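PDB 4M0X: chloromuconate cycloisomerase from Rhodococcus opacus, which belongs to the enolase superfamily and carries a manganese ion in its barrel domain. Local coordinates for residues W201-L204 / E205-W209; Q223-A226 / R227-D231. All blocks are in the same frame, centred on the assembly; numbering follows the deposited sequence.

Contact 1. Residues W201-L204 / E205-W209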
ATOM      1  N   TRP A 201     -21.040 -10.576  16.154  1.00 27.36           N
ATOM      2  CA  TRP A 201     -20.035 -10.275  17.146  1.00 26.09           C
ATOM      3  C   TRP A 201     -19.279  -9.005  16.814  1.00 25.38           C
ATOM      4  O   TRP A 201     -19.064  -8.691  15.649  1.00 25.99           O
ATOM      5  CB  TRP A 201     -19.075 -11.435  17.234  1.00 26.72           C
ATOM      6  CG  TRP A 201     -19.541 -12.481  18.167  1.00 27.30           C
ATOM      7  CD1 TRP A 201     -20.790 -12.602  18.717  1.00 26.69           C
ATOM      8  CD2 TRP A 201     -18.779 -13.587  18.649  1.00 26.72           C
ATOM      9  NE1 TRP A 201     -20.839 -13.709  19.521  1.00 25.62           N
ATOM     10  CE2 TRP A 201     -19.620 -14.332  19.500  1.00 25.87           C
ATOM     11  CE3 TRP A 201     -17.461 -14.021  18.452  1.00 26.02           C
ATOM     12  CZ2 TRP A 201     -19.179 -15.478  20.170  1.00 25.66           C
ATOM     13  CZ3 TRP A 201     -17.028 -15.164  19.120  1.00 25.20           C
ATOM     14  CH2 TRP A 201     -17.884 -15.875  19.965  1.00 25.17           C
ATOM     15  N   SER A 202     -18.857  -8.270  17.826  1.00 23.85           N
ATOM     16  CA  SER A 202     -18.035  -7.107  17.545  1.00 24.47           C
ATOM     17  C   SER A 202     -16.609  -7.538  17.316  1.00 27.15           C
ATOM     18  O   SER A 202     -16.155  -8.621  17.792  1.00 28.25           O
ATOM     19  CB  SER A 202     -18.082  -6.099  18.697  1.00 23.69           C
ATOM     20  OG  SER A 202     -17.358  -6.550  19.836  1.00 22.84           O
ATOM     21  N   GLU A 203     -15.871  -6.685  16.627  1.00 27.95           N
ATOM     22  CA  GLU A 203     -14.448  -6.905  16.510  1.00 28.89           C
ATOM     23  C   GLU A 203     -13.774  -7.231  17.862  1.00 28.88           C
ATOM     24  O   GLU A 203     -12.991  -8.177  17.930  1.00 29.99           O
ATOM     25  CB  GLU A 203     -13.807  -5.704  15.894  1.00 30.75           C
ATOM     26  CG  GLU A 203     -12.905  -6.093  14.765  1.00 34.47           C
ATOM     27  CD  GLU A 203     -12.340  -4.889  14.057  1.00 38.47           C
ATOM     28  OE1 GLU A 203     -13.127  -3.920  13.787  1.00 43.00           O
ATOM     29  OE2 GLU A 203     -11.111  -4.941  13.761  1.00 34.47           O
ATOM     30  N   LEU A 204     -14.086  -6.479  18.924  1.00 26.71           N
ATOM     31  CA  LEU A 204     -13.595  -6.809  20.289  1.00 28.51           C
ATOM     32  C   LEU A 204     -13.950  -8.232  20.783  1.00 28.58           C
ATOM     33  O   LEU A 204     -13.093  -8.949  21.301  1.00 26.31           O
ATOM     34  CB  LEU A 204     -14.069  -5.776  21.325  1.00 28.65           C
ATOM     35  CG  LEU A 204     -13.151  -4.635  21.754  1.00 29.23           C
ATOM     36  CD1 LEU A 204     -12.311  -4.140  20.602  1.00 33.29           C
ATOM     37  CD2 LEU A 204     -13.964  -3.477  22.292  1.00 29.54           C
ATOM     38  N   GLU A 205     -15.214  -8.617  20.599  1.00 28.47           N
ATOM     39  CA  GLU A 205     -15.728  -9.888  21.065  1.00 29.03           C
ATOM     40  C   GLU A 205     -15.054 -10.991  20.259  1.00 30.95           C
ATOM     41  O   GLU A 205     -14.682 -12.059  20.784  1.00 31.28           O
ATOM     42  CB  GLU A 205     -17.250  -9.954  20.868  1.00 30.18           C
ATOM     43  CG  GLU A 205     -18.089  -9.170  21.869  1.00 29.74           C
ATOM     44  CD  GLU A 205     -19.553  -9.139  21.486  1.00 33.40           C
ATOM     45  OE1 GLU A 205     -19.847  -8.946  20.279  1.00 35.96           O
ATOM     46  OE2 GLU A 205     -20.426  -9.303  22.375  1.00 34.97           O
ATOM     47  N   ALA A 206     -14.888 -10.734  18.967  1.00 31.28           N
ATOM     48  CA  ALA A 206     -14.338 -11.752  18.101  1.00 29.32           C
ATOM     49  C   ALA A 206     -12.934 -12.098  18.576  1.00 29.83           C
ATOM     50  O   ALA A 206     -12.602 -13.259  18.703  1.00 29.33           O
ATOM     51  CB  ALA A 206     -14.340 -11.271  16.666  1.00 29.12           C
ATOM     52  N   HIS A 207     -12.134 -11.077  18.883  1.00 30.81           N
ATOM     53  CA  HIS A 207     -10.731 -11.270  19.220  1.00 31.00           C
ATOM     54  C   HIS A 207     -10.582 -11.829  20.628  1.00 31.28           C
ATOM     55  O   HIS A 207      -9.578 -12.440  20.937  1.00 31.86           O
ATOM     56  CB  HIS A 207      -9.965  -9.940  19.139  1.00 31.70           C
ATOM     57  CG  HIS A 207      -9.617  -9.487  17.747  1.00 29.83           C
ATOM     58  ND1 HIS A 207      -8.409  -9.774  17.154  1.00 28.34           N
ATOM     59  CD2 HIS A 207     -10.290  -8.708  16.863  1.00 28.79           C
ATOM     60  CE1 HIS A 207      -8.365  -9.222  15.955  1.00 26.54           C
ATOM     61  NE2 HIS A 207      -9.492  -8.568  15.756  1.00 26.51           N
ATOM     62  N   ARG A 208     -11.564 -11.577  21.485  1.00 32.83           N
ATOM     63  CA  ARG A 208     -11.570 -12.099  22.847  1.00 33.42           C
ATOM     64  C   ARG A 208     -11.855 -13.599  22.839  1.00 32.91           C
ATOM     65  O   ARG A 208     -11.131 -14.376  23.488  1.00 31.45           O
ATOM     66  CB  ARG A 208     -12.606 -11.344  23.712  1.00 38.25           C
ATOM     67  CG  ARG A 208     -13.102 -12.049  24.991  1.00 47.55           C
ATOM     68  CD  ARG A 208     -12.259 -11.740  26.232  1.00 53.66           C
ATOM     69  NE  ARG A 208     -13.020 -11.790  27.492  1.00 61.81           N
ATOM     70  CZ  ARG A 208     -13.906 -10.865  27.893  1.00 65.43           C
ATOM     71  NH1 ARG A 208     -14.191  -9.810  27.134  1.00 69.96           N
ATOM     72  NH2 ARG A 208     -14.525 -10.991  29.059  1.00 60.31           N
ATOM     73  N   TRP A 209     -12.897 -14.012  22.107  1.00 29.67           N
ATOM     74  CA  TRP A 209     -13.438 -15.353  22.308  1.00 28.24           C
ATOM     75  C   TRP A 209     -12.982 -16.369  21.330  1.00 27.28           C
ATOM     76  O   TRP A 209     -12.799 -17.516  21.676  1.00 32.21           O
ATOM     77  CB  TRP A 209     -14.956 -15.343  22.417  1.00 29.12           C
ATOM     78  CG  TRP A 209     -15.428 -14.685  23.669  1.00 28.15           C
ATOM     79  CD1 TRP A 209     -16.042 -13.474  23.782  1.00 28.67           C
ATOM     80  CD2 TRP A 209     -15.306 -15.202  24.996  1.00 28.81           C
ATOM     81  NE1 TRP A 209     -16.319 -13.204  25.118  1.00 29.23           N
ATOM     82  CE2 TRP A 209     -15.875 -14.250  25.876  1.00 29.21           C
ATOM     83  CE3 TRP A 209     -14.765 -16.378  25.533  1.00 29.18           C
ATOM     84  CZ2 TRP A 209     -15.913 -14.441  27.261  1.00 30.55           C
ATOM     85  CZ3 TRP A 209     -14.808 -16.564  26.921  1.00 29.44           C
ATOM     86  CH2 TRP A 209     -15.380 -15.604  27.762  1.00 29.15           C
TER
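S202 and E205 grip each other reciprocally, backbone N to side chain in both directions. The backbone N of S202 gives a straight hydrogen bond to OE1 of E205 (2.7 Å, 168° at the hydrogen), landing on the anti lone pair of that oxygen, and OG of S202 takes the backbone N-H of E205 at 3.1 Å. Because CG of E205 sits beside its own backbone N (chi1 -76°) and the chain runs extended from there, the carboxylate reaches back to the backbone N of the N-cap residue itself. This pair is a capping box at the N-terminus of helix 203-215, the helix between strands 192-196 and 220-222 in a beta-alpha-beta unit of the barrel domain. The first turn then closes with A206 N on S202 O at 2.7 Å and H207 N on E203 O. The buried side is filled by the indole of W201: its CE3 rests 3.9 Å from CA of A206, and CZ3 and CH2 meet CB of W209, while the two tryptophan rings lie oblique, planes 54° apart. S177 of helix 173-183 touches both tryptophan side chains. The carboxylate of E203 is held outside the segments, OE2 in salt bridges to R235 and to R237 of the second subunit. Looser and solvent-facing is R208, whose CB touches L204 O at 3.4 Å before the chain bends at chi2 and leads its guanidinium away from 201-204.

Contact 2. Residues Q223-A226 / R227-D231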
ATOM      1  N   GLN A 223     -18.228 -16.220   9.456  1.00 24.48           N
ATOM      2  CA  GLN A 223     -18.709 -14.856   9.597  1.00 24.21           C
ATOM      3  C   GLN A 223     -18.785 -14.382  11.026  1.00 25.22           C
ATOM      4  O   GLN A 223     -19.873 -14.288  11.587  1.00 27.57           O
ATOM      5  CB  GLN A 223     -20.093 -14.722   8.981  1.00 24.91           C
ATOM      6  CG  GLN A 223     -20.470 -13.267   8.721  1.00 24.71           C
ATOM      7  CD  GLN A 223     -19.622 -12.678   7.633  1.00 24.59           C
ATOM      8  OE1 GLN A 223     -19.487 -13.265   6.552  1.00 25.26           O
ATOM      9  NE2 GLN A 223     -19.017 -11.531   7.914  1.00 25.04           N
ATOM     10  N   PRO A 224     -17.638 -14.088  11.650  1.00 25.59           N
ATOM     11  CA  PRO A 224     -17.803 -13.708  13.070  1.00 24.69           C
ATOM     12  C   PRO A 224     -18.298 -12.261  13.257  1.00 24.68           C
ATOM     13  O   PRO A 224     -19.119 -11.988  14.130  1.00 26.01           O
ATOM     14  CB  PRO A 224     -16.408 -13.899  13.651  1.00 23.43           C
ATOM     15  CG  PRO A 224     -15.495 -13.802  12.482  1.00 24.44           C
ATOM     16  CD  PRO A 224     -16.232 -14.252  11.254  1.00 24.08           C
ATOM     17  N   ILE A 225     -17.802 -11.346  12.440  1.00 25.19           N
ATOM     18  CA  ILE A 225     -18.179  -9.950  12.547  1.00 25.24           C
ATOM     19  C   ILE A 225     -19.056  -9.569  11.363  1.00 25.45           C
ATOM     20  O   ILE A 225     -19.246 -10.386  10.451  1.00 25.61           O
ATOM     21  CB  ILE A 225     -16.945  -9.034  12.681  1.00 24.89           C
ATOM     22  CG1 ILE A 225     -15.994  -9.166  11.496  1.00 24.32           C
ATOM     23  CG2 ILE A 225     -16.186  -9.378  13.946  1.00 25.79           C
ATOM     24  CD1 ILE A 225     -14.978  -8.029  11.391  1.00 23.53           C
ATOM     25  N   ALA A 226     -19.595  -8.347  11.394  1.00 25.06           N
ATOM     26  CA  ALA A 226     -20.502  -7.816  10.345  1.00 25.17           C
ATOM     27  C   ALA A 226     -20.033  -8.086   8.886  1.00 23.69           C
ATOM     28  O   ALA A 226     -18.862  -8.197   8.650  1.00 23.98           O
ATOM     29  CB  ALA A 226     -20.760  -6.325  10.575  1.00 21.72           C
ATOM     30  N   ARG A 227     -20.956  -8.171   7.933  1.00 23.75           N
ATOM     31  CA  ARG A 227     -20.628  -8.555   6.559  1.00 25.04           C
ATOM     32  C   ARG A 227     -19.800  -7.543   5.785  1.00 24.87           C
ATOM     33  O   ARG A 227     -19.050  -7.893   4.861  1.00 24.49           O
ATOM     34  CB  ARG A 227     -21.883  -8.897   5.762  1.00 24.96           C
ATOM     35  CG  ARG A 227     -22.750  -7.718   5.404  1.00 24.89           C
ATOM     36  CD  ARG A 227     -24.124  -8.191   4.973  1.00 24.89           C
ATOM     37  NE  ARG A 227     -24.878  -8.661   6.125  1.00 25.59           N
ATOM     38  CZ  ARG A 227     -25.945  -9.447   6.045  1.00 25.47           C
ATOM     39  NH1 ARG A 227     -26.387  -9.864   4.872  1.00 24.83           N
ATOM     40  NH2 ARG A 227     -26.557  -9.827   7.145  1.00 25.13           N
ATOM     41  N   TRP A 228     -19.913  -6.296   6.185  1.00 23.83           N
ATOM     42  CA  TRP A 228     -19.266  -5.223   5.449  1.00 25.04           C
ATOM     43  C   TRP A 228     -17.863  -4.935   6.021  1.00 27.02           C
ATOM     44  O   TRP A 228     -17.116  -4.117   5.449  1.00 27.23           O
ATOM     45  CB  TRP A 228     -20.145  -3.961   5.518  1.00 24.17           C
ATOM     46  CG  TRP A 228     -20.594  -3.687   6.921  1.00 23.02           C
ATOM     47  CD1 TRP A 228     -21.802  -3.994   7.472  1.00 22.17           C
ATOM     48  CD2 TRP A 228     -19.798  -3.122   7.972  1.00 22.58           C
ATOM     49  NE1 TRP A 228     -21.820  -3.620   8.791  1.00 22.72           N
ATOM     50  CE2 TRP A 228     -20.602  -3.082   9.123  1.00 22.63           C
ATOM     51  CE3 TRP A 228     -18.487  -2.613   8.036  1.00 22.11           C
ATOM     52  CZ2 TRP A 228     -20.139  -2.574  10.339  1.00 23.19           C
ATOM     53  CZ3 TRP A 228     -18.024  -2.111   9.227  1.00 21.80           C
ATOM     54  CH2 TRP A 228     -18.844  -2.099  10.370  1.00 23.26           C
ATOM     55  N   ASN A 229     -17.512  -5.573   7.153  1.00 25.54           N
ATOM     56  CA  ASN A 229     -16.245  -5.264   7.818  1.00 24.36           C
ATOM     57  C   ASN A 229     -15.074  -6.106   7.301  1.00 25.88           C
ATOM     58  O   ASN A 229     -14.539  -6.991   8.003  1.00 28.70           O
ATOM     59  CB  ASN A 229     -16.390  -5.295   9.341  1.00 23.55           C
ATOM     60  CG  ASN A 229     -15.251  -4.594  10.054  1.00 21.96           C
ATOM     61  OD1 ASN A 229     -14.152  -4.534   9.550  1.00 23.11           O
ATOM     62  ND2 ASN A 229     -15.506  -4.092  11.241  1.00 22.27           N
ATOM     63  N   THR A 230     -14.704  -5.802   6.055  1.00 24.73           N
ATOM     64  CA  THR A 230     -13.642  -6.454   5.324  1.00 24.18           C
ATOM     65  C   THR A 230     -12.352  -6.308   6.086  1.00 28.30           C
ATOM     66  O   THR A 230     -11.618  -7.293   6.273  1.00 31.05           O
ATOM     67  CB  THR A 230     -13.444  -5.802   3.949  1.00 22.05           C
ATOM     68  OG1 THR A 230     -14.620  -5.991   3.166  1.00 21.37           O
ATOM     69  CG2 THR A 230     -12.312  -6.418   3.226  1.00 20.37           C
ATOM     70  N   ASP A 231     -12.057  -5.086   6.525  1.00 29.51           N
ATOM     71  CA  ASP A 231     -10.818  -4.857   7.272  1.00 29.47           C
ATOM     72  C   ASP A 231     -10.737  -5.686   8.554  1.00 28.43           C
ATOM     73  O   ASP A 231      -9.681  -6.226   8.890  1.00 25.83           O
ATOM     74  CB  ASP A 231     -10.673  -3.390   7.601  1.00 28.96           C
ATOM     75  CG  ASP A 231     -10.463  -2.556   6.368  1.00 32.97           C
ATOM     76  OD1 ASP A 231     -10.101  -3.095   5.290  1.00 32.53           O
ATOM     77  OD2 ASP A 231     -10.664  -1.336   6.485  1.00 38.23           O
TER
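The loop after strand 220-222 enters helix 230-239 through a type I beta turn from A226 to N229, and N229 is the N-cap of that helix. The turn is closed by a weak hydrogen bond from N229 N to A226 O, 3.3 Å long. CB of A226 lies over one face of the W228 indole, offset toward the rim, 3.4 Å from NE1 and 3.6 Å from CE2. That methyl-over-ring contact follows from chi1 of W228 (48°), which puts CG between the backbone N and the carbonyl carbon and folds the ring back over the alanine. I225 extends CD1 to CG of N229 at 3.7 Å, with N229 O 3.6 Å from the same CD1, so the methyl group lies against the capping residue. N229 itself uses OD1 to cap G232 N. Ahead of the turn, Q223 bends at chi2 and its NE2 gives I225 O a nearly linear hydrogen bond (2.8 Å, 174°), with the acceptor close to the amide plane. NE2 also comes 3.6 Å from CA of R227. The guanidinium of R227 is engaged elsewhere, by W58 O and, as a cation-pi pair, by F98 of the third subunit. With NE2 also bonded to S249 OG and OE1 to D247 N, both ends of the Q223 amide are engaged, which fixes its rotation and ties the start of this loop to D247, a ligand of the manganese ion.

Overall arrangement
Contact 1 and contact 2 follow one another along the chain, at the starts of two successive barrel helices, with their centres 11 Å apart. They meet directly: W201 N lies 3.1 Å from P224 O, a probable hydrogen bond, and CG2 of I225 lies 3.8 Å from CB of A206, packing the loop 223-229 against helix 203-215. Contact 2 is the nearer to the metal, the side chain of Q223 being about 5 Å from the manganese ion, whose ligands are D196, E222 and D247. In contact 1 the side chain of W201 is about 13 Å from the manganese ion. Both contacts also touch the second subunit, through E203 and L204 in one and W228 and N229 in the other.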